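Local coordinates for protein oxidoreductase, iron/ascorbate family (Shewanella oneidensis, PDB 3ON7) that probably acts as an iron(II)-dependent 2-oxoglutarate oxygenase that forms ethylene and oxidises L-arginine, at residues L4-Y9 / D202-F207; F27-N32 / F207-I212. One frame throughout, in Å; residues are numbered along the deposited sequence.

Interaction 1. Residues L4-Y9 / D202-F207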
loop_
_atom_site.group_PDB
_atom_site.type_symbol
_atom_site.label_atom_id
_atom_site.label_comp_id
_atom_site.label_asym_id
_atom_site.label_seq_id
_atom_site.Cartn_x
_atom_site.Cartn_y
_atom_site.Cartn_z
ATOM N N LEU B 4 -0.519 -31.983 -22.964
ATOM C CA LEU B 4 -0.389 -32.620 -21.644
ATOM C C LEU B 4 -1.363 -33.780 -21.498
ATOM O O LEU B 4 -2.409 -33.788 -22.138
ATOM C CB LEU B 4 -0.709 -31.610 -20.555
ATOM C CG LEU B 4 0.310 -30.501 -20.315
ATOM C CD1 LEU B 4 -0.366 -29.380 -19.574
ATOM C CD2 LEU B 4 1.456 -31.044 -19.516
ATOM N N GLU B 5 -1.036 -34.737 -20.634
ATOM C CA GLU B 5 -1.861 -35.925 -20.457
ATOM C C GLU B 5 -3.052 -35.668 -19.530
ATOM O O GLU B 5 -2.878 -35.192 -18.424
ATOM C CB GLU B 5 -1.020 -37.067 -19.890
ATOM C CG GLU B 5 -1.709 -38.428 -19.970
ATOM C CD GLU B 5 -0.788 -39.611 -19.654
ATOM O OE1 GLU B 5 -0.197 -39.645 -18.551
ATOM O OE2 GLU B 5 -0.687 -40.519 -20.508
ATOM N N THR B 6 -4.259 -35.997 -19.970
ATOM C CA THR B 6 -5.397 -36.007 -19.056
ATOM C C THR B 6 -5.296 -37.224 -18.167
ATOM O O THR B 6 -5.202 -38.325 -18.665
ATOM C CB THR B 6 -6.717 -36.101 -19.791
ATOM O OG1 THR B 6 -6.898 -34.935 -20.609
ATOM C CG2 THR B 6 -7.861 -36.223 -18.779
ATOM N N ILE B 7 -5.303 -37.035 -16.852
ATOM C CA ILE B 7 -5.261 -38.169 -15.926
ATOM C C ILE B 7 -6.603 -38.323 -15.239
ATOM O O ILE B 7 -7.085 -37.394 -14.618
ATOM C CB ILE B 7 -4.176 -37.993 -14.864
ATOM C CG1 ILE B 7 -2.794 -37.944 -15.530
ATOM C CG2 ILE B 7 -4.237 -39.143 -13.875
ATOM C CD1 ILE B 7 -1.719 -37.312 -14.674
ATOM N N ASP B 8 -7.208 -39.498 -15.357
ATOM C CA ASP B 8 -8.478 -39.796 -14.685
ATOM C C ASP B 8 -8.263 -39.974 -13.187
ATOM O O ASP B 8 -7.550 -40.869 -12.757
ATOM C CB ASP B 8 -9.089 -41.063 -15.275
ATOM C CG ASP B 8 -10.529 -41.256 -14.892
ATOM O OD1 ASP B 8 -10.848 -41.220 -13.694
ATOM O OD2 ASP B 8 -11.340 -41.494 -15.800
ATOM N N TYR B 9 -8.896 -39.108 -12.408
ATOM C CA TYR B 9 -8.769 -39.078 -10.952
ATOM C C TYR B 9 -9.094 -40.431 -10.371
ATOM O O TYR B 9 -8.513 -40.830 -9.374
ATOM C CB TYR B 9 -9.737 -38.036 -10.391
ATOM C CG TYR B 9 -9.826 -37.961 -8.884
ATOM C CD1 TYR B 9 -8.907 -37.204 -8.148
ATOM C CD2 TYR B 9 -10.846 -38.614 -8.184
ATOM C CE1 TYR B 9 -9.003 -37.112 -6.771
ATOM C CE2 TYR B 9 -10.928 -38.540 -6.794
ATOM C CZ TYR B 9 -10.003 -37.772 -6.103
ATOM O OH TYR B 9 -10.061 -37.678 -4.738
ATOM N N ASP B 202 -0.615 -27.523 -25.630
ATOM C CA ASP B 202 -2.044 -27.332 -25.417
ATOM C C ASP B 202 -2.534 -28.155 -24.221
ATOM O O ASP B 202 -2.121 -29.292 -24.017
ATOM C CB ASP B 202 -2.834 -27.713 -26.675
ATOM C CG ASP B 202 -2.598 -26.743 -27.843
ATOM O OD1 ASP B 202 -2.784 -25.507 -27.672
ATOM O OD2 ASP B 202 -2.232 -27.217 -28.938
ATOM N N VAL B 203 -3.406 -27.548 -23.424
ATOM C CA VAL B 203 -3.977 -28.192 -22.260
ATOM C C VAL B 203 -5.368 -28.679 -22.642
ATOM O O VAL B 203 -6.184 -27.881 -23.098
ATOM C CB VAL B 203 -4.091 -27.224 -21.074
ATOM C CG1 VAL B 203 -4.548 -27.976 -19.843
ATOM C CG2 VAL B 203 -2.751 -26.530 -20.822
ATOM N N PRO B 204 -5.626 -29.992 -22.508
ATOM C CA PRO B 204 -6.970 -30.518 -22.784
ATOM C C PRO B 204 -7.971 -29.860 -21.849
ATOM O O PRO B 204 -7.826 -29.968 -20.641
ATOM C CB PRO B 204 -6.847 -32.011 -22.491
ATOM C CG PRO B 204 -5.372 -32.305 -22.565
ATOM C CD PRO B 204 -4.642 -31.057 -22.229
ATOM N N SER B 205 -8.948 -29.166 -22.414
ATOM C CA SER B 205 -9.806 -28.275 -21.644
ATOM C C SER B 205 -11.281 -28.680 -21.692
ATOM O O SER B 205 -12.151 -27.835 -21.576
ATOM C CB SER B 205 -9.624 -26.850 -22.164
ATOM O OG SER B 205 -8.271 -26.432 -22.030
ATOM N N ASP B 206 -11.546 -29.982 -21.825
ATOM C CA ASP B 206 -12.918 -30.521 -21.824
ATOM C C ASP B 206 -13.671 -30.174 -20.540
ATOM O O ASP B 206 -13.061 -29.970 -19.493
ATOM C CB ASP B 206 -12.890 -32.041 -21.959
ATOM C CG ASP B 206 -12.154 -32.507 -23.207
ATOM O OD1 ASP B 206 -10.896 -32.620 -23.170
ATOM O OD2 ASP B 206 -12.843 -32.749 -24.222
ATOM N N PHE B 207 -14.999 -30.107 -20.625
ATOM C CA PHE B 207 -15.839 -29.962 -19.443
ATOM C C PHE B 207 -15.453 -31.081 -18.500
ATOM O O PHE B 207 -15.156 -32.170 -18.945
ATOM C CB PHE B 207 -17.327 -30.122 -19.780
ATOM C CG PHE B 207 -17.915 -28.982 -20.551
ATOM C CD1 PHE B 207 -18.295 -27.814 -19.903
ATOM C CD2 PHE B 207 -18.127 -29.093 -21.923
ATOM C CE1 PHE B 207 -18.858 -26.753 -20.614
ATOM C CE2 PHE B 207 -18.689 -28.042 -22.649
ATOM C CZ PHE B 207 -19.057 -26.869 -21.989
HETATM O O HOH W 1 -9.432 -34.438 -21.625
#
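Leu4 and Val203 meet on the buried side of this contact, where the N-terminal run into strand 6-8 passes the loop that leaves strand 200-202. Their side chains run alongside each other with the same heading, Leu4 CD1 resting 3.9 Å from Val203 CG2. Val203 turns CG1 anti to its backbone N (chi1 -174°), which puts CG2 beside that N, on the leucine. Leu191 and Val193 of the neighbouring strand 191-194, with Phe27 and Val29 of strand 27-31, enclose this apolar pair. At the same end one direct hydrogen bond joins the segments, from Leu4 N to Asp202 O, weak at 3.3 Å. Within the loop, Ser205 OG donates to Val203 O over 2.8 Å, coming from above the carbonyl plane. The ring of Pro204 is turned to segment 4-9: its CG approaches the backbone O of Leu4 to 3.3 Å. Beyond it, Thr6 and Pro204 pass with opposed headings, and Thr6 OG1 lies 3.5 Å from Pro204 CB.

Toward the partly exposed side the link becomes looser and wetter. A water lies 2.8 Å from Thr6 OG1 and donates a hydrogen bond to Asp206 OD1, spanning side chains that do not touch directly. The chemistry implies a seam of apolar contact between Leu4 and Val203 and of proline carbons against the oxygens of Leu4 and Thr6, with one weak backbone bond and a water bridge as its polar ties.

Interaction 2. Residues F27-N32 / F207-I212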
loop_
_atom_site.group_PDB
_atom_site.type_symbol
_atom_site.label_atom_id
_atom_site.label_comp_id
_atom_site.label_asym_id
_atom_site.label_seq_id
_atom_site.Cartn_x
_atom_site.Cartn_y
_atom_site.Cartn_z
ATOM N N PHE B 27 2.494 -28.680 -14.599
ATOM C CA PHE B 27 1.040 -28.749 -14.723
ATOM C C PHE B 27 0.548 -30.192 -14.643
ATOM O O PHE B 27 1.262 -31.132 -15.001
ATOM C CB PHE B 27 0.578 -28.174 -16.068
ATOM C CG PHE B 27 0.328 -26.692 -16.039
ATOM C CD1 PHE B 27 1.385 -25.793 -15.879
ATOM C CD2 PHE B 27 -0.964 -26.190 -16.181
ATOM C CE1 PHE B 27 1.157 -24.450 -15.846
ATOM C CE2 PHE B 27 -1.196 -24.843 -16.155
ATOM C CZ PHE B 27 -0.139 -23.967 -15.989
ATOM N N GLY B 28 -0.696 -30.335 -14.200
ATOM C CA GLY B 28 -1.373 -31.619 -14.152
ATOM C C GLY B 28 -2.821 -31.417 -14.511
ATOM O O GLY B 28 -3.416 -30.426 -14.125
ATOM N N VAL B 29 -3.391 -32.348 -15.264
ATOM C CA VAL B 29 -4.773 -32.241 -15.713
ATOM C C VAL B 29 -5.557 -33.423 -15.124
ATOM O O VAL B 29 -5.161 -34.555 -15.312
ATOM C CB VAL B 29 -4.816 -32.276 -17.248
ATOM C CG1 VAL B 29 -6.239 -32.198 -17.754
ATOM C CG2 VAL B 29 -3.966 -31.164 -17.831
ATOM N N LEU B 30 -6.632 -33.158 -14.382
ATOM C CA LEU B 30 -7.438 -34.223 -13.795
ATOM C C LEU B 30 -8.842 -34.263 -14.372
ATOM O O LEU B 30 -9.525 -33.239 -14.387
ATOM C CB LEU B 30 -7.549 -34.054 -12.282
ATOM C CG LEU B 30 -6.336 -34.406 -11.429
ATOM C CD1 LEU B 30 -6.640 -34.064 -9.974
ATOM C CD2 LEU B 30 -5.955 -35.851 -11.585
ATOM N N SER B 31 -9.282 -35.446 -14.814
ATOM C CA SER B 31 -10.698 -35.663 -15.159
ATOM C C SER B 31 -11.425 -36.448 -14.065
ATOM O O SER B 31 -10.786 -37.048 -13.186
ATOM C CB SER B 31 -10.834 -36.382 -16.494
ATOM O OG SER B 31 -10.791 -37.777 -16.320
ATOM N N ASN B 32 -12.756 -36.416 -14.115
ATOM C CA ASN B 32 -13.597 -37.156 -13.174
ATOM C C ASN B 32 -13.209 -36.924 -11.719
ATOM O O ASN B 32 -13.077 -37.871 -10.954
ATOM C CB ASN B 32 -13.520 -38.642 -13.495
ATOM C CG ASN B 32 -14.066 -38.950 -14.862
ATOM O OD1 ASN B 32 -13.329 -38.984 -15.838
ATOM N ND2 ASN B 32 -15.375 -39.135 -14.943
ATOM N N PHE B 207 -14.999 -30.107 -20.625
ATOM C CA PHE B 207 -15.839 -29.962 -19.443
ATOM C C PHE B 207 -15.453 -31.081 -18.500
ATOM O O PHE B 207 -15.156 -32.170 -18.945
ATOM C CB PHE B 207 -17.327 -30.122 -19.780
ATOM C CG PHE B 207 -17.915 -28.982 -20.551
ATOM C CD1 PHE B 207 -18.295 -27.814 -19.903
ATOM C CD2 PHE B 207 -18.127 -29.093 -21.923
ATOM C CE1 PHE B 207 -18.858 -26.753 -20.614
ATOM C CE2 PHE B 207 -18.689 -28.042 -22.649
ATOM C CZ PHE B 207 -19.057 -26.869 -21.989
ATOM N N GLY B 208 -15.460 -30.807 -17.202
ATOM C CA GLY B 208 -15.096 -31.806 -16.206
ATOM C C GLY B 208 -13.599 -31.966 -15.951
ATOM O O GLY B 208 -13.205 -32.726 -15.057
ATOM N N ASN B 209 -12.748 -31.303 -16.736
ATOM C CA ASN B 209 -11.314 -31.309 -16.420
ATOM C C ASN B 209 -11.006 -30.244 -15.399
ATOM O O ASN B 209 -11.682 -29.213 -15.319
ATOM C CB ASN B 209 -10.410 -31.131 -17.656
ATOM C CG ASN B 209 -10.281 -32.403 -18.455
ATOM O OD1 ASN B 209 -10.904 -33.414 -18.121
ATOM N ND2 ASN B 209 -9.462 -32.373 -19.511
ATOM N N ILE B 210 -9.973 -30.504 -14.617
ATOM C CA ILE B 210 -9.490 -29.511 -13.693
ATOM C C ILE B 210 -7.967 -29.463 -13.850
ATOM O O ILE B 210 -7.307 -30.499 -13.888
ATOM C CB ILE B 210 -10.003 -29.823 -12.280
ATOM C CG1 ILE B 210 -10.078 -28.567 -11.429
ATOM C CG2 ILE B 210 -9.156 -30.873 -11.614
ATOM C CD1 ILE B 210 -10.960 -28.749 -10.230
ATOM N N ILE B 211 -7.445 -28.248 -14.015
ATOM C CA ILE B 211 -6.030 -28.013 -14.343
ATOM C C ILE B 211 -5.349 -27.485 -13.112
ATOM O O ILE B 211 -5.860 -26.570 -12.462
ATOM C CB ILE B 211 -5.864 -26.971 -15.485
ATOM C CG1 ILE B 211 -6.901 -27.208 -16.571
ATOM C CG2 ILE B 211 -4.420 -26.991 -16.089
ATOM C CD1 ILE B 211 -7.054 -28.653 -16.995
ATOM N N ILE B 212 -4.224 -28.084 -12.759
ATOM C CA ILE B 212 -3.505 -27.711 -11.560
ATOM C C ILE B 212 -2.073 -27.402 -11.914
ATOM O O ILE B 212 -1.426 -28.174 -12.626
ATOM C CB ILE B 212 -3.546 -28.838 -10.523
ATOM C CG1 ILE B 212 -5.002 -29.114 -10.105
ATOM C CG2 ILE B 212 -2.709 -28.488 -9.290
ATOM C CD1 ILE B 212 -5.582 -30.316 -10.760
HETATM O O HOH W 2 -14.522 -35.651 -16.239
#
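Antiparallel strand pairing joins Gly28, Val29 and Leu30 to Ile212, Ile211 and Ile210 inside the large mixed sheet of this cupin-type fold, the double-stranded beta-helix framework of 2-oxoglutarate oxygenases. Gly28 with Ile212 and Leu30 with Ile210 are hydrogen-bonded pairs, each closed by two backbone N-H to O bonds; Val29 with Ile211 is the non-hydrogen-bonded pair between them.

On the face carrying Val29 and Ile211, the two side chains run alongside each other, Ile211 CD1 coming 3.7 Å from Val29 CG1. Ile211 CG2, anti to the backbone N, meets the Phe27 ring at its edge and in its plane, 3.5 Å from CD2. Asn209 reaches the same valine with ND2, which is hydrogen-bonded to Pro204 O. On the opposite face, Leu30 CB packs on Ile210 CG2 at 3.6 Å, while Leu30 CD1 meets Ile212 CD1 at 4.0 Å.

Helix 103-126 covers the face of Leu30, Ile210 and Ile212 through Leu116 and Leu120. On the side of Val29 and Ile211, strand 191-194 packs against Phe27 and Ile211, and the Phe27 ring stands edge-to-face with His231, part of a possible vacant metal site. Strands 6-8 and 180-184 flank the pair within the sheet.

How the interactions relate
From the N terminus, segment 4-9 comes first, then 27-32 after helix 14-25; their partners, 202-207 and 207-212, follow in the same order much later. Interaction 1 closes a loop of 192 residues and interaction 2 one of 174; the loops cross rather than nest, and Phe207 is shared. Strands 6-8 and 27-31 are parallel neighbours, with probable hydrogen bonds from Ile7 N to Val29 O and from Tyr9 N to Ser31 O. Interaction 2 continues this sheet into strand 210-214, while interaction 1 ties its edge to the loop from the four-stranded sheet. Together they join the N-terminal family region to the 2OG-Fe(II) oxygenase region.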